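Local structure of salicylaldehyde dehydrogenase NahF (Pseudomonas putida, 4JZ6) at residues Thr304-Val309 with Ile401-Arg406. The protein probably catalyses the NAD(+)-dependent oxidation of salicylaldehyde to salicylate, a step of naphthalene degradation. Residues are numbered along the deposited sequence; the frame is centred on the assembly and turned at random.
Sequences TERLVV and ITVVIR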
ATOM      1  N   THR A 304       2.418  25.410   7.168  1.00 23.55           N
ATOM      2  CA  THR A 304       3.522  25.931   6.384  1.00 23.31           C
ATOM      3  C   THR A 304       4.772  26.008   7.252  1.00 31.16           C
ATOM      4  O   THR A 304       4.884  26.885   8.109  1.00 29.67           O
ATOM      5  CB  THR A 304       3.190  27.323   5.856  1.00 23.56           C
ATOM      6  OG1 THR A 304       1.881  27.310   5.274  1.00 23.07           O
ATOM      7  CG2 THR A 304       4.207  27.747   4.822  1.00 23.83           C
ATOM      8  N   GLU A 305       5.705  25.081   7.044  1.00 31.87           N
ATOM      9  CA  GLU A 305       6.914  25.030   7.864  1.00 24.64           C
ATOM     10  C   GLU A 305       8.113  25.674   7.176  1.00 36.61           C
ATOM     11  O   GLU A 305       9.114  25.979   7.817  1.00 25.86           O
ATOM     12  CB  GLU A 305       7.241  23.590   8.260  1.00 28.15           C
ATOM     13  CG  GLU A 305       6.142  22.906   9.058  1.00 29.20           C
ATOM     14  CD  GLU A 305       6.656  22.255  10.328  1.00 32.07           C
ATOM     15  OE1 GLU A 305       7.882  22.296  10.563  1.00 34.19           O
ATOM     16  OE2 GLU A 305       5.832  21.712  11.097  1.00 34.64           O
ATOM     17  N   ARG A 306       8.009  25.873   5.867  1.00 24.87           N
ATOM     18  CA  ARG A 306       9.053  26.551   5.109  1.00 27.15           C
ATOM     19  C   ARG A 306       8.452  27.642   4.241  1.00 31.24           C
ATOM     20  O   ARG A 306       7.358  27.485   3.691  1.00 33.49           O
ATOM     21  CB  ARG A 306       9.783  25.571   4.191  1.00 25.30           C
ATOM     22  CG  ARG A 306      10.800  24.670   4.853  1.00 25.68           C
ATOM     23  CD  ARG A 306      11.055  23.479   3.956  1.00 25.38           C
ATOM     24  NE  ARG A 306      12.364  22.875   4.162  1.00 36.99           N
ATOM     25  CZ  ARG A 306      12.989  22.135   3.248  1.00 35.29           C
ATOM     26  NH1 ARG A 306      12.422  21.915   2.066  1.00 25.55           N
ATOM     27  NH2 ARG A 306      14.183  21.621   3.509  1.00 31.05           N
ATOM     28  N   LEU A 307       9.182  28.743   4.114  1.00 28.36           N
ATOM     29  CA  LEU A 307       8.883  29.751   3.118  1.00 26.11           C
ATOM     30  C   LEU A 307      10.103  29.855   2.211  1.00 31.47           C
ATOM     31  O   LEU A 307      11.066  30.556   2.548  1.00 28.83           O
ATOM     32  CB  LEU A 307       8.620  31.107   3.781  1.00 36.73           C
ATOM     33  CG  LEU A 307       7.336  31.389   4.577  1.00 34.51           C
ATOM     34  CD1 LEU A 307       6.107  31.097   3.735  1.00 34.08           C
ATOM     35  CD2 LEU A 307       7.280  30.618   5.891  1.00 30.72           C
ATOM     36  N   VAL A 308      10.098  29.146   1.081  1.00 26.53           N
ATOM     37  CA  VAL A 308      11.215  29.286   0.138  1.00 26.85           C
ATOM     38  C   VAL A 308      10.967  30.459  -0.820  1.00 27.16           C
ATOM     39  O   VAL A 308      10.070  30.430  -1.663  1.00 26.74           O
ATOM     40  CB  VAL A 308      11.633  27.942  -0.571  1.00 26.58           C
ATOM     41  CG1 VAL A 308      11.649  26.800   0.427  1.00 26.25           C
ATOM     42  CG2 VAL A 308      10.728  27.595  -1.709  1.00 26.02           C
ATOM     43  N   VAL A 309      11.746  31.521  -0.635  1.00 27.98           N
ATOM     44  CA  VAL A 309      11.509  32.770  -1.349  1.00 42.21           C
ATOM     45  C   VAL A 309      12.705  33.180  -2.202  1.00 44.25           C
ATOM     46  O   VAL A 309      13.858  32.976  -1.820  1.00 29.75           O
ATOM     47  CB  VAL A 309      11.158  33.913  -0.371  1.00 42.57           C
ATOM     48  CG1 VAL A 309       9.898  33.584   0.398  1.00 39.42           C
ATOM     49  CG2 VAL A 309      12.289  34.137   0.594  1.00 51.03           C
ATOM     50  N   ILE A 401       5.876  28.462  14.846  1.00 28.42           N
ATOM     51  CA  ILE A 401       7.170  28.895  14.348  1.00 32.21           C
ATOM     52  C   ILE A 401       7.293  28.416  12.906  1.00 31.60           C
ATOM     53  O   ILE A 401       6.713  27.392  12.539  1.00 27.55           O
ATOM     54  CB  ILE A 401       8.328  28.344  15.214  1.00 28.97           C
ATOM     55  CG1 ILE A 401       9.676  28.889  14.736  1.00 29.52           C
ATOM     56  CG2 ILE A 401       8.325  26.829  15.223  1.00 28.53           C
ATOM     57  CD1 ILE A 401      10.863  28.427  15.562  1.00 30.35           C
ATOM     58  N   THR A 402       8.015  29.173  12.085  1.00 27.75           N
ATOM     59  CA  THR A 402       8.228  28.809  10.692  1.00 28.52           C
ATOM     60  C   THR A 402       9.534  29.428  10.173  1.00 34.97           C
ATOM     61  O   THR A 402      10.022  30.422  10.725  1.00 28.58           O
ATOM     62  CB  THR A 402       7.021  29.216   9.817  1.00 26.56           C
ATOM     63  OG1 THR A 402       7.056  28.494   8.580  1.00 25.96           O
ATOM     64  CG2 THR A 402       7.018  30.716   9.547  1.00 27.03           C
ATOM     65  N   VAL A 403      10.102  28.828   9.125  1.00 27.56           N
ATOM     66  CA  VAL A 403      11.417  29.242   8.632  1.00 28.21           C
ATOM     67  C   VAL A 403      11.421  29.757   7.190  1.00 28.08           C
ATOM     68  O   VAL A 403      10.665  29.284   6.336  1.00 27.29           O
ATOM     69  CB  VAL A 403      12.464  28.112   8.760  1.00 29.57           C
ATOM     70  CG1 VAL A 403      12.556  27.637  10.196  1.00 28.80           C
ATOM     71  CG2 VAL A 403      12.134  26.957   7.832  1.00 27.67           C
ATOM     72  N   VAL A 404      12.283  30.737   6.937  1.00 28.76           N
ATOM     73  CA  VAL A 404      12.464  31.284   5.601  1.00 29.09           C
ATOM     74  C   VAL A 404      13.776  30.794   4.999  1.00 30.59           C
ATOM     75  O   VAL A 404      14.849  31.015   5.563  1.00 30.02           O
ATOM     76  CB  VAL A 404      12.480  32.824   5.613  1.00 29.41           C
ATOM     77  CG1 VAL A 404      12.387  33.361   4.204  1.00 29.37           C
ATOM     78  CG2 VAL A 404      11.341  33.358   6.454  1.00 32.83           C
ATOM     79  N   ILE A 405      13.685  30.115   3.858  1.00 28.76           N
ATOM     80  CA  ILE A 405      14.875  29.752   3.104  1.00 29.24           C
ATOM     81  C   ILE A 405      14.905  30.557   1.815  1.00 29.42           C
ATOM     82  O   ILE A 405      13.979  30.490   1.008  1.00 28.81           O
ATOM     83  CB  ILE A 405      14.905  28.260   2.759  1.00 28.73           C
ATOM     84  CG1 ILE A 405      14.656  27.420   4.014  1.00 28.48           C
ATOM     85  CG2 ILE A 405      16.237  27.906   2.127  1.00 29.40           C
ATOM     86  CD1 ILE A 405      14.307  25.979   3.723  1.00 27.82           C
ATOM     87  N   ARG A 406      15.961  31.340   1.639  1.00 30.35           N
ATOM     88  CA  ARG A 406      16.093  32.164   0.451  1.00 30.70           C
ATOM     89  C   ARG A 406      16.762  31.363  -0.655  1.00 34.45           C
ATOM     90  O   ARG A 406      17.586  30.487  -0.388  1.00 31.03           O
ATOM     91  CB  ARG A 406      16.896  33.424   0.767  1.00 33.50           C
ATOM     92  CG  ARG A 406      16.168  34.391   1.681  1.00 31.72           C
ATOM     93  CD  ARG A 406      17.124  35.314   2.405  1.00 32.77           C
ATOM     94  NE  ARG A 406      16.414  36.241   3.278  1.00 32.92           N
ATOM     95  CZ  ARG A 406      16.294  37.545   3.053  1.00 34.93           C
ATOM     96  NH1 ARG A 406      15.622  38.303   3.910  1.00 34.57           N
ATOM     97  NH2 ARG A 406      16.852  38.097   1.981  1.00 38.28           N
TER
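The hydroxyl OG1 of Thr402 donates a hydrogen bond to Thr304 O at 2.7 Å, reaching it from above the carbonyl plane. OG1 stands anti to the backbone N (chi1 -162°), and the Leu307 side chain crosses that of Thr402 at about a right angle, its CD2 3.7 Å from Thr402 CG2. An alanine in place of Thr402 would probably leave Thr304 O without this donor and open a gap beside Leu307 CD2.

From here the two strands run parallel, and Leu307, paired with Val404, bonds to the residues on either side of it, Val403 and Ile405: Leu307 N donates to Val403 O (2.7 Å), almost in line with the C=O bond, and Leu307 O accepts from Ile405 N. Val403 N to Glu305 O and Val309 N to Ile405 O continue the ladder on either side of Leu307.

The side chains fall on two faces. On one, the extended chain of Arg306 passes obliquely over Ile405, whose CD1 lies against one face of the guanidinium, 3.7 Å from NE. The polar end of that arginine is held by Tyr393 O, Ile416 O and a salt bridge to Asp419. On the opposite face CG2 of Val309 meets CG1 of Val404 at 3.7 Å, and helix 311-327 packs against Leu307 and Val309 through Phe321 and Phe317.

In the mixed sheet of the catalytic domain, as in other aldehyde dehydrogenases, these neighbouring strands lie between 273-276 and 381-384. Main-chain bonds set their alignment, while the charge of buried Arg306 is probably balanced by Asp419 and its flat group is backed by an aliphatic methyl.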